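Local coordinates for cerato-platanin-like protein (Moniliophthora perniciosa, PDB 3SUM) that is of unknown function but belongs to the cerato-platanins, small secreted fungal proteins with a double-psi beta-barrel fold, at residues 118-121 with 122-126. Numbering follows the deposited sequence.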
loop_
_atom_site.group_PDB
_atom_site.type_symbol
_atom_site.label_atom_id
_atom_site.label_comp_id
_atom_site.label_asym_id
_atom_site.label_seq_id
_atom_site.Cartn_x
_atom_site.Cartn_y
_atom_site.Cartn_z
ATOM N N TYR A 118 -3.048 1.875 10.660
ATOM C CA TYR A 118 -2.180 2.859 11.297
ATOM C C TYR A 118 -0.792 2.727 10.734
ATOM O O TYR A 118 -0.407 1.636 10.237
ATOM C CB TYR A 118 -2.159 2.670 12.822
ATOM C CG TYR A 118 -1.807 1.305 13.361
ATOM C CD1 TYR A 118 -2.799 0.393 13.702
ATOM C CD2 TYR A 118 -0.484 0.943 13.575
ATOM C CE1 TYR A 118 -2.481 -0.878 14.230
ATOM C CE2 TYR A 118 -0.152 -0.295 14.154
ATOM C CZ TYR A 118 -1.142 -1.181 14.455
ATOM O OH TYR A 118 -0.768 -2.363 15.007
ATOM N N GLN A 119 -0.039 3.817 10.805
ATOM C CA GLN A 119 1.255 3.817 10.208
ATOM C C GLN A 119 2.174 3.106 11.145
ATOM O O GLN A 119 1.985 3.125 12.383
ATOM C CB GLN A 119 1.741 5.223 10.044
ATOM C CG GLN A 119 3.081 5.363 9.381
ATOM C CD GLN A 119 3.428 6.839 9.207
ATOM O OE1 GLN A 119 2.658 7.692 9.590
ATOM N NE2 GLN A 119 4.513 7.118 8.587
ATOM N N VAL A 120 3.138 2.430 10.525
ATOM C CA VAL A 120 4.152 1.677 11.214
ATOM C C VAL A 120 5.490 2.063 10.632
ATOM O O VAL A 120 5.585 2.728 9.579
ATOM C CB VAL A 120 3.941 0.165 11.081
ATOM C CG1 VAL A 120 2.590 -0.275 11.724
ATOM C CG2 VAL A 120 3.942 -0.261 9.553
ATOM N N ASP A 121 6.549 1.585 11.260
ATOM C CA ASP A 121 7.876 1.839 10.718
ATOM C C ASP A 121 8.023 1.351 9.301
ATOM O O ASP A 121 7.482 0.296 8.922
ATOM C CB ASP A 121 8.944 1.165 11.618
ATOM C CG ASP A 121 10.329 1.604 11.215
ATOM O OD1 ASP A 121 11.015 0.818 10.493
ATOM O OD2 ASP A 121 10.664 2.760 11.555
ATOM N N GLY A 122 8.782 2.099 8.496
ATOM C CA GLY A 122 8.960 1.708 7.088
ATOM C C GLY A 122 9.633 0.334 6.908
ATOM O O GLY A 122 9.477 -0.289 5.870
ATOM N N SER A 123 10.365 -0.153 7.904
ATOM C CA SER A 123 10.982 -1.512 7.724
ATOM C C SER A 123 9.911 -2.571 7.516
ATOM O O SER A 123 10.107 -3.550 6.803
ATOM C CB SER A 123 11.844 -1.849 8.967
ATOM O OG SER A 123 10.969 -1.782 10.073
ATOM N N CYS A 124 8.702 -2.350 8.043
ATOM C CA CYS A 124 7.628 -3.276 7.773
ATOM C C CYS A 124 7.268 -3.324 6.301
ATOM O O CYS A 124 6.628 -4.257 5.837
ATOM C CB CYS A 124 6.360 -2.891 8.607
ATOM S SG CYS A 124 6.694 -2.933 10.351
ATOM N N CYS A 125 7.584 -2.252 5.568
ATOM C CA CYS A 125 7.332 -2.215 4.121
ATOM C C CYS A 125 8.692 -2.344 3.341
ATOM O O CYS A 125 8.814 -1.856 2.231
ATOM C CB CYS A 125 6.648 -0.894 3.738
ATOM S SG CYS A 125 4.913 -0.879 4.267
ATOM N N GLN A 126 9.667 -2.988 3.987
ATOM C CA GLN A 126 10.998 -3.340 3.416
ATOM C C GLN A 126 11.848 -2.098 3.191
ATOM O O GLN A 126 12.827 -2.150 2.431
ATOM C CB GLN A 126 10.837 -4.096 2.071
ATOM C CG GLN A 126 10.031 -5.365 2.367
ATOM C CD GLN A 126 9.658 -6.159 1.177
ATOM O OE1 GLN A 126 10.397 -6.219 0.200
ATOM N NE2 GLN A 126 8.484 -6.849 1.272
#
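D121 and C124 are joined at the end of strand 116-120, where the chain enters a short 3-10 segment and C124 N hydrogen-bonds to D121 O at 3.0 Å; the same i to i+3 pattern continues with C125 N to G122 O and Q126 N to S123 O. The D121 side chain folds forward over the start of the turn: with CG anti to the backbone N (chi1 -170°), OD1 accepts the S123 amide at 2.8 Å, in the manner of an Asx turn, from above the carboxylate plane. S123 OG donates a hydrogen bond to the same oxygen at 2.6 Å, on its anti lone pair, and T129 OG1 is a third donor to it. In the double-psi beta-barrel fold of cerato-platanins this turn follows the last strand, 116-120, which lies at an edge of the sheet, and two disulfides start from it: C124 to C133 in the C-terminal tail and C125 to C63 on the adjoining strand. Were D121 replaced by an alanine, the S123 amide and hydroxyl would probably lose their shared acceptor, and the T129 hydroxyl its bond to the same oxygen. V120 CG2 lies 3.7 Å from C124 CB, and both side chains touch F74 of strand 71-79.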